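Local coordinates for lipoprotein LpqN (Mycobacterium tuberculosis, PDB 6E5F) that binds a trehalose glycolipid in its pocket and takes part in cell envelope biogenesis, possibly linking MmpL transporters with periplasmic proteins, at residues A[88-91]-A[92-95]. Sequence-based numbering, arbitrary orientation.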
ATOM      1  N   PRO A  88       6.983 -10.548  -4.041  1.00 27.19           N
ATOM      2  CA  PRO A  88       8.167 -10.800  -4.864  1.00 29.25           C
ATOM      3  C   PRO A  88       9.094  -9.595  -4.891  1.00 29.17           C
ATOM      4  O   PRO A  88       8.695  -8.456  -4.638  1.00 30.43           O
ATOM      5  CB  PRO A  88       7.571 -11.047  -6.253  1.00 30.40           C
ATOM      6  CG  PRO A  88       6.366 -10.168  -6.275  1.00 29.60           C
ATOM      7  CD  PRO A  88       5.808 -10.213  -4.869  1.00 29.14           C
ATOM      8  N   VAL A  89      10.356  -9.872  -5.201  1.00 32.27           N
ATOM      9  CA  VAL A  89      11.347  -8.825  -5.442  1.00 34.88           C
ATOM     10  C   VAL A  89      11.622  -8.803  -6.940  1.00 36.80           C
ATOM     11  O   VAL A  89      12.377  -9.649  -7.438  1.00 40.04           O
ATOM     12  CB  VAL A  89      12.634  -9.070  -4.641  1.00 36.96           C
ATOM     13  CG1 VAL A  89      13.653  -7.976  -4.940  1.00 36.48           C
ATOM     14  CG2 VAL A  89      12.334  -9.128  -3.156  1.00 34.11           C
ATOM     15  N   PRO A  90      11.033  -7.878  -7.698  1.00 36.37           N
ATOM     16  CA  PRO A  90      11.253  -7.870  -9.147  1.00 39.58           C
ATOM     17  C   PRO A  90      12.724  -7.683  -9.487  1.00 44.00           C
ATOM     18  O   PRO A  90      13.526  -7.209  -8.679  1.00 41.60           O
ATOM     19  CB  PRO A  90      10.417  -6.677  -9.631  1.00 34.79           C
ATOM     20  CG  PRO A  90       9.405  -6.452  -8.553  1.00 36.14           C
ATOM     21  CD  PRO A  90      10.092  -6.825  -7.276  1.00 34.43           C
ATOM     22  N   ASP A  91      13.074  -8.074 -10.708  1.00 49.59           N
ATOM     23  CA  ASP A  91      14.443  -7.910 -11.175  1.00 53.72           C
ATOM     24  C   ASP A  91      14.821  -6.435 -11.176  1.00 47.18           C
ATOM     25  O   ASP A  91      14.004  -5.566 -11.492  1.00 44.88           O
ATOM     26  CB  ASP A  91      14.587  -8.489 -12.580  1.00 62.27           C
ATOM     27  CG  ASP A  91      14.469 -10.001 -12.601  1.00 69.25           C
ATOM     28  OD1 ASP A  91      14.858 -10.640 -11.600  1.00 67.49           O
ATOM     29  OD2 ASP A  91      13.990 -10.548 -13.615  1.00 76.18           O
ATOM     30  N   ASP A  92      16.071  -6.159 -10.806  1.00 50.99           N
ATOM     31  CA  ASP A  92      16.634  -4.817 -10.677  1.00 46.65           C
ATOM     32  C   ASP A  92      16.116  -4.069  -9.454  1.00 43.52           C
ATOM     33  O   ASP A  92      16.482  -2.903  -9.258  1.00 44.93           O
ATOM     34  CB  ASP A  92      16.452  -3.959 -11.938  1.00 54.02           C
ATOM     35  CG  ASP A  92      17.194  -4.521 -13.137  1.00 61.74           C
ATOM     36  OD1 ASP A  92      18.203  -5.229 -12.934  1.00 59.23           O
ATOM     37  OD2 ASP A  92      16.770  -4.254 -14.280  1.00 64.56           O
ATOM     38  N   TRP A  93      15.276  -4.688  -8.630  1.00 37.16           N
ATOM     39  CA  TRP A  93      14.876  -4.135  -7.347  1.00 33.72           C
ATOM     40  C   TRP A  93      15.564  -4.912  -6.233  1.00 34.64           C
ATOM     41  O   TRP A  93      15.936  -6.076  -6.407  1.00 35.93           O
ATOM     42  CB  TRP A  93      13.360  -4.230  -7.155  1.00 31.34           C
ATOM     43  CG  TRP A  93      12.569  -3.358  -8.084  1.00 33.51           C
ATOM     44  CD1 TRP A  93      12.429  -3.512  -9.433  1.00 37.31           C
ATOM     45  CD2 TRP A  93      11.799  -2.202  -7.731  1.00 29.24           C
ATOM     46  NE1 TRP A  93      11.627  -2.522  -9.941  1.00 33.62           N
ATOM     47  CE2 TRP A  93      11.225  -1.704  -8.918  1.00 29.29           C
ATOM     48  CE3 TRP A  93      11.540  -1.539  -6.529  1.00 27.96           C
ATOM     49  CZ2 TRP A  93      10.411  -0.578  -8.935  1.00 28.96           C
ATOM     50  CZ3 TRP A  93      10.733  -0.421  -6.548  1.00 27.05           C
ATOM     51  CH2 TRP A  93      10.176   0.050  -7.744  1.00 29.20           C
ATOM     52  N   ARG A  94      15.743  -4.258  -5.091  1.00 34.08           N
ATOM     53  CA  ARG A  94      16.333  -4.901  -3.926  1.00 39.44           C
ATOM     54  C   ARG A  94      15.371  -4.822  -2.749  1.00 41.95           C
ATOM     55  O   ARG A  94      14.592  -3.874  -2.619  1.00 34.99           O
ATOM     56  CB  ARG A  94      17.700  -4.292  -3.556  1.00 42.09           C
ATOM     57  CG  ARG A  94      17.665  -3.011  -2.723  1.00 54.67           C
ATOM     58  CD  ARG A  94      18.988  -2.800  -1.983  1.00 65.20           C
ATOM     59  NE  ARG A  94      18.835  -1.933  -0.815  1.00 66.08           N
ATOM     60  CZ  ARG A  94      19.110  -0.631  -0.788  1.00 67.35           C
ATOM     61  NH1 ARG A  94      19.568  -0.011  -1.870  1.00 74.66           N
ATOM     62  NH2 ARG A  94      18.930   0.055   0.332  1.00 71.60           N
ATOM     63  N   LEU A  95      15.446  -5.831  -1.888  1.00 35.09           N
ATOM     64  CA  LEU A  95      14.558  -5.925  -0.740  1.00 34.27           C
ATOM     65  C   LEU A  95      14.953  -4.910   0.326  1.00 33.38           C
ATOM     66  O   LEU A  95      16.135  -4.731   0.633  1.00 41.71           O
ATOM     67  CB  LEU A  95      14.646  -7.336  -0.156  1.00 37.64           C
ATOM     68  CG  LEU A  95      13.615  -7.765   0.885  1.00 45.79           C
ATOM     69  CD1 LEU A  95      12.201  -7.557   0.376  1.00 51.78           C
ATOM     70  CD2 LEU A  95      13.837  -9.226   1.251  1.00 55.08           C
TER
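Pro90 and Trp93 form the buried, closely packed part of this turn. CB of Pro90 lies 3.8 Å from CD1 of Trp93, the two side chains passing at a slant. The carbonyl O of Asp91 sits at the indole edge, in its plane, 3.3 Å from Trp93 CD1. With CG anti to its own carbonyl carbon (chi1 -67°), the indole starts out beside the backbone N, on the side of the turn. Trp93 N donates to Pro90 O at 3.1 Å; the N-H...O angle is 152°, and the donor stands above the carbonyl plane. This bond closes a type II beta turn from Pro90 to Trp93, with Asp92 taking the positive phi (73°) of its third position. The turn leads into strand 93-96, which pairs antiparallel with strand 106-109 in the main sheet; the sequence family belongs to the Mog1p/PsbP clan, and the fold is probably of that type. Beyond the turn, Ile107, Tyr109 and Pro119 pack against the indole, as do Thr212 and Ala216 of helix 210-223; the Trp93 side chain lies about 8 Å from the bound dodecyl trehaloside, too far to touch it. On the solvent-exposed flank, Val89 spreads its two methyls along the start of the strand. CG1 of Val89, anti to the backbone N, sits close on Trp93 O at 3.3 Å. Looser is the contact of Val89 CG2 with Leu95 CD1 at 3.9 Å, where the side chains cross at about a right angle. At the exposed bend, the carboxylates of Asp91 and Asp92 diverge, their OD1 atoms 6.5 Å apart, a spacing that probably eases their mutual repulsion.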